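Local coordinates for high affinity transport system protein p37 (Mycoplasma hyorhinis, PDB 3E78) that serves as the extracytoplasmic, thiamine diphosphate-binding lipoprotein component of a high-affinity transport system, at residues 141-146 / 345-350. Residues are numbered along the deposited sequence; the frame is centred on the assembly and turned at random.
Sequences ITPALE and VGVFRK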
ATOM      1  N   ILE A 141       0.231  -3.687 -21.056  1.00 27.90           N
ATOM      2  CA  ILE A 141      -0.296  -4.729 -20.169  1.00 21.54           C
ATOM      3  C   ILE A 141      -1.719  -4.285 -19.798  1.00 20.07           C
ATOM      4  O   ILE A 141      -2.024  -3.124 -20.065  1.00 25.03           O
ATOM      5  CB  ILE A 141       0.497  -5.007 -18.887  1.00 27.37           C
ATOM      6  CG1 ILE A 141       0.738  -3.747 -18.032  1.00 27.44           C
ATOM      7  CG2 ILE A 141       1.832  -5.699 -19.134  1.00 27.18           C
ATOM      8  CD1 ILE A 141       1.579  -4.075 -16.807  1.00 37.38           C
ATOM      9  N   THR A 142      -2.534  -5.166 -19.239  1.00 19.09           N
ATOM     10  CA  THR A 142      -3.950  -4.911 -19.060  1.00 19.88           C
ATOM     11  C   THR A 142      -4.399  -4.887 -17.608  1.00 15.44           C
ATOM     12  O   THR A 142      -4.530  -5.949 -17.006  1.00 18.62           O
ATOM     13  CB  THR A 142      -4.748  -6.013 -19.805  1.00 21.52           C
ATOM     14  OG1 THR A 142      -4.347  -5.953 -21.185  1.00 23.66           O
ATOM     15  CG2 THR A 142      -6.234  -5.760 -19.723  1.00 22.51           C
ATOM     16  N   PRO A 143      -4.668  -3.703 -17.069  1.00 19.23           N
ATOM     17  CA  PRO A 143      -5.162  -3.636 -15.686  1.00 20.26           C
ATOM     18  C   PRO A 143      -6.580  -4.181 -15.639  1.00 15.93           C
ATOM     19  O   PRO A 143      -7.383  -3.851 -16.516  1.00 26.91           O
ATOM     20  CB  PRO A 143      -5.137  -2.148 -15.349  1.00 24.59           C
ATOM     21  CG  PRO A 143      -4.479  -1.451 -16.479  1.00 31.24           C
ATOM     22  CD  PRO A 143      -4.545  -2.367 -17.674  1.00 17.50           C
ATOM     23  N   ALA A 144      -6.924  -5.032 -14.681  1.00 17.29           N
ATOM     24  CA  ALA A 144      -8.252  -5.632 -14.725  1.00 21.17           C
ATOM     25  C   ALA A 144      -8.961  -5.724 -13.393  1.00 16.13           C
ATOM     26  O   ALA A 144     -10.193  -5.747 -13.319  1.00 22.02           O
ATOM     27  CB  ALA A 144      -8.104  -7.044 -15.311  1.00 20.92           C
ATOM     28  N   LEU A 145      -8.189  -5.788 -12.311  1.00 20.07           N
ATOM     29  CA  LEU A 145      -8.787  -6.031 -11.001  1.00 21.61           C
ATOM     30  C   LEU A 145      -8.369  -4.926 -10.038  1.00 19.55           C
ATOM     31  O   LEU A 145      -7.197  -4.544 -10.047  1.00 14.97           O
ATOM     32  CB  LEU A 145      -8.304  -7.397 -10.535  1.00 22.51           C
ATOM     33  CG  LEU A 145      -8.587  -7.909  -9.140  1.00 30.80           C
ATOM     34  CD1 LEU A 145      -9.825  -8.798  -9.107  1.00 36.57           C
ATOM     35  CD2 LEU A 145      -7.414  -8.705  -8.579  1.00 31.28           C
ATOM     36  N   GLU A 146      -9.265  -4.399  -9.219  1.00 20.62           N
ATOM     37  CA  GLU A 146      -8.801  -3.454  -8.189  1.00 27.69           C
ATOM     38  C   GLU A 146      -8.947  -4.118  -6.825  1.00 28.74           C
ATOM     39  O   GLU A 146      -9.999  -4.709  -6.545  1.00 27.72           O
ATOM     40  CB  GLU A 146      -9.571  -2.142  -8.260  1.00 31.93           C
ATOM     41  CG  GLU A 146      -9.219  -1.138  -7.161  1.00 34.19           C
ATOM     42  CD  GLU A 146     -10.053   0.130  -7.291  1.00 40.24           C
ATOM     43  OE1 GLU A 146     -11.058   0.100  -8.037  1.00 43.53           O
ATOM     44  OE2 GLU A 146      -9.736   1.169  -6.672  1.00 42.65           O
ATOM     45  N   VAL A 345      -3.464  -3.045  -7.848  1.00 17.05           N
ATOM     46  CA  VAL A 345      -4.210  -3.397  -9.063  1.00 17.52           C
ATOM     47  C   VAL A 345      -3.696  -4.698  -9.678  1.00 19.98           C
ATOM     48  O   VAL A 345      -2.468  -4.863  -9.807  1.00 20.73           O
ATOM     49  CB  VAL A 345      -4.065  -2.229 -10.047  1.00 19.32           C
ATOM     50  CG1 VAL A 345      -4.432  -2.650 -11.471  1.00 16.22           C
ATOM     51  CG2 VAL A 345      -4.930  -1.052  -9.592  1.00 22.24           C
ATOM     52  N   GLY A 346      -4.606  -5.596 -10.054  1.00 19.51           N
ATOM     53  CA  GLY A 346      -4.201  -6.857 -10.693  1.00 22.57           C
ATOM     54  C   GLY A 346      -4.058  -6.626 -12.189  1.00 20.09           C
ATOM     55  O   GLY A 346      -4.967  -6.013 -12.763  1.00 19.03           O
ATOM     56  N   VAL A 347      -2.981  -7.042 -12.844  1.00 22.25           N
ATOM     57  CA  VAL A 347      -2.771  -6.760 -14.255  1.00 18.38           C
ATOM     58  C   VAL A 347      -2.414  -8.025 -15.038  1.00 19.40           C
ATOM     59  O   VAL A 347      -1.702  -8.854 -14.491  1.00 19.69           O
ATOM     60  CB  VAL A 347      -1.612  -5.783 -14.511  1.00 23.93           C
ATOM     61  CG1 VAL A 347      -2.071  -4.345 -14.389  1.00 34.59           C
ATOM     62  CG2 VAL A 347      -0.501  -6.086 -13.517  1.00 34.85           C
ATOM     63  N   PHE A 348      -2.887  -8.119 -16.273  1.00 21.17           N
ATOM     64  CA  PHE A 348      -2.603  -9.285 -17.113  1.00 20.90           C
ATOM     65  C   PHE A 348      -1.568  -9.005 -18.177  1.00 16.92           C
ATOM     66  O   PHE A 348      -1.456  -7.884 -18.666  1.00 23.18           O
ATOM     67  CB  PHE A 348      -3.910  -9.696 -17.822  1.00 18.79           C
ATOM     68  CG  PHE A 348      -4.859 -10.489 -16.950  1.00 18.56           C
ATOM     69  CD1 PHE A 348      -4.654 -11.836 -16.708  1.00 19.91           C
ATOM     70  CD2 PHE A 348      -5.953  -9.865 -16.377  1.00 17.25           C
ATOM     71  CE1 PHE A 348      -5.550 -12.539 -15.913  1.00 25.29           C
ATOM     72  CE2 PHE A 348      -6.852 -10.568 -15.588  1.00 19.16           C
ATOM     73  CZ  PHE A 348      -6.653 -11.912 -15.348  1.00 17.03           C
ATOM     74  N   ARG A 349      -0.794  -9.999 -18.612  1.00 18.88           N
ATOM     75  CA  ARG A 349      -0.099  -9.791 -19.880  1.00 14.67           C
ATOM     76  C   ARG A 349      -1.189  -9.622 -20.940  1.00 20.00           C
ATOM     77  O   ARG A 349      -2.346 -10.032 -20.765  1.00 23.83           O
ATOM     78  CB  ARG A 349       0.850 -10.947 -20.194  1.00 19.75           C
ATOM     79  CG  ARG A 349       0.103 -12.261 -20.390  1.00 22.04           C
ATOM     80  CD  ARG A 349       1.040 -13.409 -20.664  1.00 20.08           C
ATOM     81  NE  ARG A 349       0.359 -14.710 -20.656  1.00 19.74           N
ATOM     82  CZ  ARG A 349      -0.089 -15.203 -21.817  1.00 25.85           C
ATOM     83  NH1 ARG A 349       0.102 -14.487 -22.921  1.00 19.78           N
ATOM     84  NH2 ARG A 349      -0.698 -16.375 -21.845  1.00 21.86           N
ATOM     85  N   LYS A 350      -0.867  -8.989 -22.059  1.00 18.53           N
ATOM     86  CA  LYS A 350      -1.879  -8.522 -22.981  1.00 26.72           C
ATOM     87  C   LYS A 350      -2.620  -9.627 -23.728  1.00 21.39           C
ATOM     88  O   LYS A 350      -3.805  -9.433 -24.030  1.00 22.76           O
ATOM     89  CB  LYS A 350      -1.225  -7.579 -24.010  1.00 31.79           C
ATOM     90  CG  LYS A 350      -2.242  -6.756 -24.784  1.00 43.39           C
ATOM     91  CD  LYS A 350      -1.550  -5.758 -25.700  1.00 48.71           C
ATOM     92  CE  LYS A 350      -2.361  -4.477 -25.835  1.00 51.09           C
ATOM     93  NZ  LYS A 350      -1.536  -3.371 -26.398  1.00 65.33           N
TER
HETATM   94  O   HOH W   1      -5.714  -7.779 -22.691  1.00 27.98           O
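Ala-144 and Leu-145 both turn their amide N-H groups to a single carbonyl, that of Gly-346, and so form a classic beta bulge between two antiparallel strands. The Ala-144 N bond to Gly-346 O is 2.9 Å and meets the oxygen almost head-on; the one from Leu-145 N is longer, 3.3 Å, and more oblique. Regular pairing flanks the bulge: Thr-142 and Phe-348 exchange two nearly straight backbone bonds, and Gly-346 N donates to Leu-145 O at 2.8 Å.

At the bulge, the Ala-144 methyl lies at the edge of the Phe-348 ring, in its plane, with CB 3.7 Å from CD2. On the other face, Val-347 CG1, anti to its own carbonyl carbon (chi1 -85°), packs 3.4 Å from Pro-143 CA, while Val-345 CG1 meets Pro-143 CB. A water bridges Thr-142 OG1 and Lys-350 O.

Helix 354-369 covers the Phe-348 and Leu-145 face; Leu-130 and Leu-134 of helix 127-136 back the Pro-143 and valine face. Pro-143 sits at a non-hydrogen-bonded position, where its missing N-H costs no bond to this strand. By sharing Gly-346 O, two N-H groups absorb a one-residue register shift, joining distant chain segments in one lobe of this periplasmic-binding-protein-like fold.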